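SAM-dependent O-methyltransferase (Leptospira interrogans, PDB 2HNK) binds S-adenosyl-L-homocysteine in a modified Rossmann fold and probably transfers methyl groups from S-adenosylmethionine to hydroxyl groups of its substrates. Local coordinates at residues 42-53 with 70-81. Numbering follows the deposited sequence.
With SAH (S-adenosyl-L-homocysteine), chain O.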
# COMPACT_ATOMS: atom_id res chain seq x y z
N MET C 42 19.57 1.02 10.02
CA MET C 42 19.48 1.19 8.58
C MET C 42 18.51 0.19 7.94
O MET C 42 18.10 0.37 6.79
CB MET C 42 20.87 1.07 7.95
CG MET C 42 21.00 1.76 6.61
SD MET C 42 22.64 2.45 6.29
CE MET C 42 23.63 1.00 5.96
N GLN C 43 18.14 -0.85 8.68
CA GLN C 43 17.21 -1.84 8.15
C GLN C 43 15.75 -1.63 8.58
O GLN C 43 15.45 -1.15 9.69
CB GLN C 43 17.68 -3.27 8.42
CG GLN C 43 17.47 -3.76 9.84
CD GLN C 43 17.05 -5.21 9.90
OE1 GLN C 43 17.53 -6.06 9.14
NE2 GLN C 43 16.13 -5.50 10.80
N ILE C 44 14.86 -2.04 7.67
CA ILE C 44 13.43 -1.88 7.82
C ILE C 44 12.85 -2.71 8.96
O ILE C 44 13.49 -3.65 9.46
CB ILE C 44 12.71 -2.17 6.46
CG1 ILE C 44 12.77 -3.65 6.11
CG2 ILE C 44 13.34 -1.34 5.33
CD1 ILE C 44 11.95 -4.01 4.90
N SER C 45 11.65 -2.34 9.41
CA SER C 45 10.87 -3.15 10.34
C SER C 45 10.27 -4.36 9.60
O SER C 45 10.14 -4.33 8.37
CB SER C 45 9.75 -2.30 10.94
OG SER C 45 9.06 -1.58 9.93
N PRO C 46 9.94 -5.44 10.34
CA PRO C 46 9.21 -6.55 9.73
C PRO C 46 7.81 -6.18 9.22
O PRO C 46 7.33 -6.76 8.26
CB PRO C 46 9.14 -7.60 10.85
CG PRO C 46 9.41 -6.86 12.10
CD PRO C 46 10.26 -5.69 11.76
N GLU C 47 7.17 -5.20 9.88
CA GLU C 47 5.94 -4.59 9.41
C GLU C 47 6.12 -3.97 8.03
O GLU C 47 5.33 -4.21 7.12
CB GLU C 47 5.45 -3.52 10.39
CG GLU C 47 4.94 -4.03 11.75
CD GLU C 47 6.04 -4.29 12.77
OE1 GLU C 47 5.71 -4.73 13.89
OE2 GLU C 47 7.24 -4.07 12.45
N GLU C 48 7.16 -3.15 7.87
CA GLU C 48 7.45 -2.58 6.57
C GLU C 48 7.74 -3.68 5.54
O GLU C 48 7.28 -3.60 4.41
CB GLU C 48 8.58 -1.57 6.61
CG GLU C 48 8.96 -1.09 5.21
CD GLU C 48 9.95 0.04 5.18
OE1 GLU C 48 10.14 0.57 4.08
OE2 GLU C 48 10.52 0.41 6.22
N GLY C 49 8.49 -4.69 5.96
CA GLY C 49 8.73 -5.89 5.15
C GLY C 49 7.45 -6.48 4.58
O GLY C 49 7.35 -6.71 3.37
N GLN C 50 6.46 -6.68 5.45
CA GLN C 50 5.15 -7.22 5.06
C GLN C 50 4.39 -6.31 4.11
O GLN C 50 3.66 -6.79 3.22
CB GLN C 50 4.30 -7.52 6.30
CG GLN C 50 4.39 -8.95 6.78
CD GLN C 50 3.93 -9.94 5.74
OE1 GLN C 50 4.75 -10.62 5.13
NE2 GLN C 50 2.62 -10.00 5.51
N PHE C 51 4.55 -5.01 4.33
CA PHE C 51 3.98 -3.99 3.46
C PHE C 51 4.55 -4.12 2.04
O PHE C 51 3.81 -4.13 1.07
CB PHE C 51 4.25 -2.61 4.08
CG PHE C 51 3.62 -1.46 3.34
CD1 PHE C 51 2.24 -1.42 3.11
CD2 PHE C 51 4.40 -0.39 2.91
CE1 PHE C 51 1.66 -0.35 2.45
CE2 PHE C 51 3.82 0.69 2.25
CZ PHE C 51 2.45 0.70 2.02
N LEU C 52 5.88 -4.25 1.95
CA LEU C 52 6.56 -4.45 0.66
C LEU C 52 6.10 -5.77 0.01
O LEU C 52 5.85 -5.83 -1.19
CB LEU C 52 8.08 -4.43 0.83
CG LEU C 52 8.72 -3.17 1.44
CD1 LEU C 52 10.23 -3.34 1.62
CD2 LEU C 52 8.42 -1.91 0.63
N ASN C 53 5.99 -6.81 0.83
CA ASN C 53 5.49 -8.11 0.40
C ASN C 53 4.11 -8.00 -0.27
O ASN C 53 3.96 -8.37 -1.43
CB ASN C 53 5.49 -9.10 1.57
CG ASN C 53 5.23 -10.53 1.13
OD1 ASN C 53 4.10 -10.89 0.82
ND2 ASN C 53 6.26 -11.35 1.13
N PHE C 70 21.99 -3.39 1.61
CA PHE C 70 22.50 -3.57 2.97
C PHE C 70 22.54 -5.07 3.30
O PHE C 70 22.95 -5.86 2.45
CB PHE C 70 21.67 -2.74 3.97
CG PHE C 70 22.27 -2.62 5.35
CD1 PHE C 70 23.64 -2.48 5.54
CD2 PHE C 70 21.44 -2.62 6.47
CE1 PHE C 70 24.18 -2.36 6.82
CE2 PHE C 70 21.97 -2.50 7.75
CZ PHE C 70 23.34 -2.37 7.93
N THR C 71 22.11 -5.46 4.50
CA THR C 71 22.18 -6.87 4.92
C THR C 71 21.02 -7.73 4.38
O THR C 71 20.94 -8.93 4.69
CB THR C 71 22.30 -7.02 6.45
OG1 THR C 71 21.25 -6.27 7.09
CG2 THR C 71 23.66 -6.51 6.94
N GLY C 72 20.13 -7.11 3.62
CA GLY C 72 19.21 -7.83 2.75
C GLY C 72 17.77 -8.08 3.14
O GLY C 72 17.07 -8.81 2.43
N TYR C 73 17.29 -7.47 4.23
CA TYR C 73 15.94 -7.79 4.73
C TYR C 73 14.84 -7.54 3.70
O TYR C 73 13.99 -8.41 3.47
CB TYR C 73 15.60 -7.09 6.06
CG TYR C 73 14.36 -7.67 6.74
CD1 TYR C 73 13.08 -7.20 6.44
CD2 TYR C 73 14.47 -8.71 7.67
CE1 TYR C 73 11.95 -7.75 7.05
CE2 TYR C 73 13.34 -9.26 8.29
CZ TYR C 73 12.09 -8.77 7.97
OH TYR C 73 10.97 -9.31 8.57
N SER C 74 14.86 -6.36 3.08
CA SER C 74 13.82 -5.99 2.15
C SER C 74 13.85 -6.85 0.89
O SER C 74 12.80 -7.26 0.39
CB SER C 74 13.89 -4.49 1.80
OG SER C 74 15.11 -4.14 1.17
N SER C 75 15.06 -7.16 0.41
CA SER C 75 15.24 -8.02 -0.77
C SER C 75 14.67 -9.42 -0.51
O SER C 75 14.11 -10.04 -1.40
CB SER C 75 16.71 -8.10 -1.20
OG SER C 75 17.52 -8.70 -0.21
N LEU C 76 14.82 -9.88 0.73
CA LEU C 76 14.24 -11.14 1.20
C LEU C 76 12.72 -11.10 1.11
O LEU C 76 12.09 -12.08 0.71
CB LEU C 76 14.68 -11.37 2.64
CG LEU C 76 15.24 -12.69 3.19
CD1 LEU C 76 16.13 -13.45 2.20
CD2 LEU C 76 15.99 -12.39 4.50
N CYS C 77 12.13 -9.96 1.47
CA CYS C 77 10.68 -9.77 1.37
C CYS C 77 10.19 -9.72 -0.07
O CYS C 77 9.22 -10.37 -0.42
CB CYS C 77 10.23 -8.51 2.12
SG CYS C 77 10.61 -8.60 3.86
N PHE C 78 10.87 -8.93 -0.91
CA PHE C 78 10.57 -8.88 -2.33
C PHE C 78 10.72 -10.25 -2.99
O PHE C 78 9.84 -10.67 -3.73
CB PHE C 78 11.46 -7.88 -3.06
CG PHE C 78 11.14 -6.44 -2.75
CD1 PHE C 78 12.11 -5.60 -2.21
CD2 PHE C 78 9.88 -5.92 -3.02
CE1 PHE C 78 11.83 -4.26 -1.92
CE2 PHE C 78 9.58 -4.58 -2.73
CZ PHE C 78 10.57 -3.75 -2.18
N ALA C 79 11.84 -10.93 -2.71
CA ALA C 79 12.16 -12.21 -3.35
C ALA C 79 11.15 -13.30 -3.03
O ALA C 79 10.76 -14.05 -3.93
CB ALA C 79 13.59 -12.67 -3.02
N SER C 80 10.71 -13.38 -1.77
CA SER C 80 9.68 -14.35 -1.40
C SER C 80 8.27 -13.97 -1.85
O SER C 80 7.42 -14.85 -2.00
CB SER C 80 9.70 -14.67 0.10
OG SER C 80 10.06 -13.56 0.87
N ALA C 81 8.02 -12.68 -2.08
CA ALA C 81 6.70 -12.23 -2.56
C ALA C 81 6.52 -12.44 -4.06
O ALA C 81 5.40 -12.68 -4.50
CB ALA C 81 6.47 -10.76 -2.21
N SAH O . 17.12 -2.12 1.97
CA SAH O . 18.01 -2.36 3.15
CB SAH O . 18.47 -1.03 3.74
CG SAH O . 19.34 -0.19 2.80
SD SAH O . 20.56 0.75 3.75
C SAH O . 17.38 -3.26 4.23
O SAH O . 18.04 -3.64 5.20
OXT SAH O . 16.21 -3.63 4.16
C5' SAH O . 21.33 1.51 2.30
C4' SAH O . 22.33 0.64 1.55
O4' SAH O . 22.65 1.26 0.32
C3' SAH O . 23.64 0.46 2.30
O3' SAH O . 23.92 -0.92 2.40
C2' SAH O . 24.71 1.13 1.46
O2' SAH O . 25.87 0.33 1.40
C1' SAH O . 24.04 1.23 0.09
N9 SAH O . 24.48 2.39 -0.71
C8 SAH O . 24.95 3.61 -0.27
N7 SAH O . 25.26 4.38 -1.35
C5 SAH O . 24.98 3.66 -2.47
C6 SAH O . 25.10 3.94 -3.84
N6 SAH O . 25.56 5.12 -4.25
N1 SAH O . 24.74 2.99 -4.77
C2 SAH O . 24.26 1.76 -4.35
N3 SAH O . 24.14 1.48 -3.00
C4 SAH O . 24.50 2.42 -2.08
O HOH W 1 18.78 -5.60 6.29
O HOH W 2 8.56 -9.04 7.30
O HOH W 3 5.64 -14.01 0.69
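Gly49 lies against Cys77 where helix 46-53 and helix 73-81 run roughly parallel, their axes 8.5 Å apart at closest approach and crossing at -33°. Lacking a side chain, Gly49 admits the thiol, its CA 3.5 Å from Cys77 SG. The same glycine meets the edge of the Tyr73 ring, whose long reach brings OH 3.4 Å from Pro46 CB; a water joins that hydroxyl to Pro46 O, and Glu23 binds it too. Beta-branched Ile44 lays CG1 3.6 Å from Tyr73 CD1, while branched Leu52 packs CD1 3.8 Å from Phe78 CZ. Beyond the helices, Met42 lays its CE methyl over one face of the flat Phe70 ring, a CH-pi contact 3.7 Å from the centroid, and Thr71 CG2 covers the other; bends at chi2 (147°) and chi3 (74°) fold the flexible thioether over the ring. Ser74 suits the ligand's amino-acid end: its N donates to SAH OXT, and its OG accepts from SAH N at 3.0 Å while also bonding Glu66. Another water links Gln43 OE1, Tyr73 N and Thr71 OG1, which also bonds Thr34. Loops leading into both helices and the first turn of helix 73-81 line the cofactor pocket, with helix 25-35 beside Tyr73 and strand 148-153 against Leu52 and Phe78.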